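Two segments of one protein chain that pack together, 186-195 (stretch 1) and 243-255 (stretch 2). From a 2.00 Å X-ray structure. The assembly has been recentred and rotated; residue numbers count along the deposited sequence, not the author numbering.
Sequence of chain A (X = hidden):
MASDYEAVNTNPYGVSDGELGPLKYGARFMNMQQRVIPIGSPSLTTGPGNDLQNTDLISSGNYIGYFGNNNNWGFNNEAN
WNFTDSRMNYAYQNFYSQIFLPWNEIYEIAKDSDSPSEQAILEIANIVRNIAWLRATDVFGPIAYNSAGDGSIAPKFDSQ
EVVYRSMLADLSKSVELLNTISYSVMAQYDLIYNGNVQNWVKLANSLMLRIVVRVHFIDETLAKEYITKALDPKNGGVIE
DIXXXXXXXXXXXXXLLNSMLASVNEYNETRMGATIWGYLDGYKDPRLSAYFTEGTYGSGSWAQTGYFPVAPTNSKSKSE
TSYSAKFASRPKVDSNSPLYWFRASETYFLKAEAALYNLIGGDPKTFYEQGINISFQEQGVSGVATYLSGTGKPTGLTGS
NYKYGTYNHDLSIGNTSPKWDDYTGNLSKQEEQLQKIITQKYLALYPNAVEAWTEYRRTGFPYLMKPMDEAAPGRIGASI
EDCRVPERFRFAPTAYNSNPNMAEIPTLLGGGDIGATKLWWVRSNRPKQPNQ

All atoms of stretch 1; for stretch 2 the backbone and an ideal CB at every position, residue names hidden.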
# COMPACT_ATOMS: atom_id res chain seq x y z
N MSE A 186 25.72 6.65 7.19
CA MSE A 186 24.99 7.77 6.60
C MSE A 186 23.92 8.38 7.49
O MSE A 186 22.86 8.77 7.00
CB MSE A 186 24.34 7.34 5.29
CG MSE A 186 25.25 7.32 4.08
SE MSE A 186 24.17 7.13 2.50
CE MSE A 186 23.36 5.41 2.91
N ALA A 187 24.19 8.48 8.79
CA ALA A 187 23.20 9.04 9.71
C ALA A 187 22.64 10.39 9.27
O ALA A 187 21.44 10.62 9.34
CB ALA A 187 23.82 9.18 11.10
N GLN A 188 23.51 11.28 8.81
CA GLN A 188 23.10 12.61 8.39
C GLN A 188 22.09 12.61 7.24
O GLN A 188 21.28 13.53 7.13
CB GLN A 188 24.32 13.44 7.98
CG GLN A 188 23.96 14.82 7.42
CD GLN A 188 25.18 15.67 7.09
OE1 GLN A 188 25.06 16.80 6.62
NE2 GLN A 188 26.37 15.11 7.32
N TYR A 189 22.13 11.59 6.39
CA TYR A 189 21.23 11.53 5.25
C TYR A 189 20.15 10.46 5.37
O TYR A 189 19.37 10.26 4.44
CB TYR A 189 22.03 11.29 3.97
CG TYR A 189 23.17 12.26 3.80
CD1 TYR A 189 24.49 11.87 4.05
CD2 TYR A 189 22.94 13.57 3.38
CE1 TYR A 189 25.54 12.76 3.88
CE2 TYR A 189 23.99 14.47 3.22
CZ TYR A 189 25.29 14.06 3.47
OH TYR A 189 26.33 14.94 3.30
N ASP A 190 20.12 9.77 6.51
CA ASP A 190 19.15 8.70 6.76
C ASP A 190 17.88 9.27 7.39
O ASP A 190 17.82 9.46 8.60
CB ASP A 190 19.75 7.65 7.69
CG ASP A 190 18.83 6.46 7.90
OD1 ASP A 190 17.65 6.53 7.50
OD2 ASP A 190 19.29 5.46 8.49
N LEU A 191 16.87 9.51 6.56
CA LEU A 191 15.62 10.07 7.05
C LEU A 191 14.73 9.04 7.73
O LEU A 191 13.71 9.40 8.32
CB LEU A 191 14.85 10.71 5.89
CG LEU A 191 15.64 11.66 4.98
CD1 LEU A 191 14.73 12.19 3.87
CD2 LEU A 191 16.19 12.81 5.81
N ILE A 192 15.11 7.77 7.67
CA ILE A 192 14.30 6.72 8.27
C ILE A 192 14.79 6.24 9.64
O ILE A 192 14.02 6.24 10.61
CB ILE A 192 14.22 5.47 7.36
CG1 ILE A 192 13.91 5.88 5.92
CG2 ILE A 192 13.16 4.50 7.90
CD1 ILE A 192 12.58 6.58 5.74
N TYR A 193 16.05 5.84 9.72
CA TYR A 193 16.60 5.31 10.97
C TYR A 193 17.81 6.01 11.58
O TYR A 193 18.47 5.44 12.45
CB TYR A 193 16.94 3.83 10.77
CG TYR A 193 15.74 2.94 10.51
CD1 TYR A 193 15.70 2.08 9.41
CD2 TYR A 193 14.67 2.91 11.40
CE1 TYR A 193 14.63 1.21 9.21
CE2 TYR A 193 13.59 2.04 11.21
CZ TYR A 193 13.58 1.19 10.12
OH TYR A 193 12.54 0.31 9.94
N ASN A 194 18.12 7.22 11.14
CA ASN A 194 19.26 7.95 11.69
C ASN A 194 20.56 7.14 11.69
O ASN A 194 21.33 7.20 12.65
CB ASN A 194 18.94 8.39 13.13
CG ASN A 194 19.88 9.47 13.64
OD1 ASN A 194 20.14 9.56 14.84
ND2 ASN A 194 20.37 10.30 12.74
N GLY A 195 20.79 6.38 10.63
CA GLY A 195 22.02 5.60 10.54
C GLY A 195 22.11 4.29 11.29
O GLY A 195 23.15 3.63 11.25
N UNK A 243 9.02 1.51 17.87
CA UNK A 243 10.28 2.24 17.78
C UNK A 243 11.12 1.82 16.58
O UNK A 243 12.05 2.53 16.20
CB UNK A 243 11.09 2.04 19.06
N UNK A 244 10.81 0.68 15.98
CA UNK A 244 11.55 0.19 14.82
C UNK A 244 10.81 0.41 13.49
O UNK A 244 11.31 0.05 12.43
CB UNK A 244 11.85 -1.30 15.00
N UNK A 245 9.62 1.01 13.56
CA UNK A 245 8.83 1.24 12.35
C UNK A 245 9.59 2.13 11.37
O UNK A 245 10.38 2.99 11.76
CB UNK A 245 7.48 1.87 12.70
N UNK A 246 9.33 1.91 10.08
CA UNK A 246 9.98 2.70 9.04
C UNK A 246 9.01 3.75 8.52
O UNK A 246 8.00 3.42 7.89
CB UNK A 246 10.47 1.81 7.90
N UNK A 247 9.30 5.01 8.80
CA UNK A 247 8.45 6.10 8.33
C UNK A 247 9.31 7.30 7.97
O UNK A 247 10.44 7.43 8.42
CB UNK A 247 7.41 6.48 9.39
N UNK A 248 8.75 8.18 7.14
CA UNK A 248 9.47 9.38 6.74
C UNK A 248 8.60 10.59 7.05
O UNK A 248 7.39 10.58 6.82
CB UNK A 248 9.84 9.34 5.26
N UNK A 249 9.22 11.63 7.60
CA UNK A 249 8.51 12.85 7.94
C UNK A 249 9.50 13.99 8.00
O UNK A 249 10.71 13.77 8.01
CB UNK A 249 7.76 12.71 9.27
N UNK A 250 8.99 15.22 8.03
CA UNK A 250 9.83 16.40 8.07
C UNK A 250 10.80 16.36 9.24
O UNK A 250 10.44 15.98 10.35
CB UNK A 250 8.97 17.66 8.15
N UNK A 251 12.05 16.76 8.97
CA UNK A 251 13.11 16.80 9.98
C UNK A 251 14.10 17.88 9.58
O UNK A 251 13.94 18.52 8.53
CB UNK A 251 13.80 15.44 10.12
N UNK A 252 15.12 18.09 10.40
CA UNK A 252 16.14 19.10 10.11
C UNK A 252 17.01 18.66 8.94
O UNK A 252 17.55 19.49 8.20
CB UNK A 252 17.01 19.36 11.34
N UNK A 253 17.14 17.34 8.78
CA UNK A 253 17.95 16.77 7.70
C UNK A 253 17.31 17.08 6.35
O UNK A 253 18.01 17.25 5.34
CB UNK A 253 18.11 15.26 7.88
N UNK A 254 15.99 17.13 6.33
CA UNK A 254 15.25 17.40 5.10
C UNK A 254 13.82 17.81 5.42
O UNK A 254 12.98 16.96 5.70
CB UNK A 254 15.26 16.17 4.18
N UNK A 255 13.54 19.12 5.41
CA UNK A 255 12.17 19.54 5.70
C UNK A 255 11.24 18.96 4.64
O UNK A 255 11.59 18.91 3.46
CB UNK A 255 12.06 21.07 5.75

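Position 243 turns its CA-to-CB bond away from stretch 1, and nothing of that stretch lies near the ideal CB. Almost any residue would suit. It is Ser243.

At 244 the bond points sideways, and the ideal CB is 5.3 Å from Tyr193 CE2. The side chain is loosely constrained, so many residues would suit. The residue is Ser244, whose O accepts a hydrogen bond from Tyr193 OH at 2.8 Å, near the plane of the tyrosine ring.

Position 245 points away, so many residues would suit. It is Glu245.

Position 246 is tight. Its ideal CB is 3.3 Å from Tyr193 OH and 3.8 Å from Ile192 CG2. These neighbours favour a small apolar residue. The residue is Ala246. Its methyl CB packs 3.8 Å from Ile192 CG2 and 3.9 Å from Tyr193 CZ.

Position 247 points away again, and a long or polar side chain is possible. It is Lys247, whose NZ makes a salt bridge to Glu245 OE2 at 2.7 Å. Its backbone faces the contact: water 1 bridges Leu191 O (3.0 Å) and Lys247 O (2.6 Å).

At 248 the bond points sideways, with the ideal CB 3.9 Å from Ile192 CD1. Leu191 is also close by. Valine, isoleucine or leucine would all suit. The residue is Ile248, chi1 t and chi2 t, which brings its CD1 to 3.9 Å from Leu191 CD1.

Positions 249 and 250 have no neighbour from stretch 1 near the ideal CB, so many residues would suit. They are Lys249 and Ser250. Water 2 sits 2.7 Å from Leu191 O and accepts from Lys249 N (2.9 Å).

Position 251 points toward stretch 1 but has room before it. A small or medium residue would fit. Ser251 places OG 4.2 Å from Leu191 CD2; OG also accepts weak hydrogen bonds from the backbone N atoms of 253 and 254.

Position 252 has no close neighbour in stretch 1, and many residues would suit. It is Asp252.

Position 253 points toward a cluster of carbonyls, with the ideal CB 3.7 Å from both Gln188 O and Leu191 CD2. A long donor, lysine or arginine, would suit. Lys253 is extended from chi2 to chi4, and NZ donates to Ala187 O (2.8 Å) and Asp190 O (2.9 Å).

Position 254 points toward Leu191, so an apolar start is favoured. It is selenomethionine Met254, with CB 3.8 Å from Leu191 CD2; its end leads away.

Position 255 is out of reach. Many residues would suit, and phi of -62° also admits proline. It is Pro255.

Stretch 2 243-255: SSEAKIKSSDKMP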
# COMPACT_ATOMS: atom_id res chain seq x y z
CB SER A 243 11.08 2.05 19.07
OG SER A 243 11.37 0.68 19.30
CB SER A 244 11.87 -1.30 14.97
OG SER A 244 12.80 -1.53 16.01
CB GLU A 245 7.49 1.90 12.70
CG GLU A 245 7.59 3.36 13.10
CD GLU A 245 6.25 3.94 13.56
OE1 GLU A 245 5.23 3.23 13.48
OE2 GLU A 245 6.23 5.10 14.00
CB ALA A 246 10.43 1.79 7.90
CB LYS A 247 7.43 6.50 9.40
CG LYS A 247 8.02 7.04 10.69
CD LYS A 247 6.92 7.52 11.64
CE LYS A 247 7.50 8.05 12.95
NZ LYS A 247 8.15 6.97 13.75
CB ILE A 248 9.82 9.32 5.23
CG1 ILE A 248 10.71 10.51 4.85
CG2 ILE A 248 8.55 9.32 4.39
CD1 ILE A 248 11.25 10.44 3.44
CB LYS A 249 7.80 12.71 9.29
CG LYS A 249 8.74 12.50 10.47
CD LYS A 249 7.96 12.45 11.78
CE LYS A 249 8.89 12.25 12.96
NZ LYS A 249 8.14 12.17 14.25
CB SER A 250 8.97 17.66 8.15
OG SER A 250 9.76 18.81 7.93
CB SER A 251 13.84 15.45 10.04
OG SER A 251 14.58 15.23 8.85
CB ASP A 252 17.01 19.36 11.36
CG ASP A 252 18.03 18.25 11.62
OD1 ASP A 252 17.65 17.07 11.54
OD2 ASP A 252 19.21 18.58 11.90
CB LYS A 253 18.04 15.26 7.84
CG LYS A 253 18.67 14.78 9.13
CD LYS A 253 18.63 13.26 9.19
CE LYS A 253 19.14 12.74 10.52
NZ LYS A 253 19.05 11.26 10.58
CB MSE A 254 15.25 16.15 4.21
CG MSE A 254 14.44 16.28 2.92
SE MSE A 254 15.04 17.68 1.72
CE MSE A 254 16.80 16.99 1.32
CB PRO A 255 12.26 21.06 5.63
CG PRO A 255 13.66 21.33 6.11
CD PRO A 255 14.45 20.27 5.37
O HOH W 1 11.44 9.02 10.23
O HOH W 2 11.73 11.17 8.92
O HOH W 3 11.51 5.44 10.75
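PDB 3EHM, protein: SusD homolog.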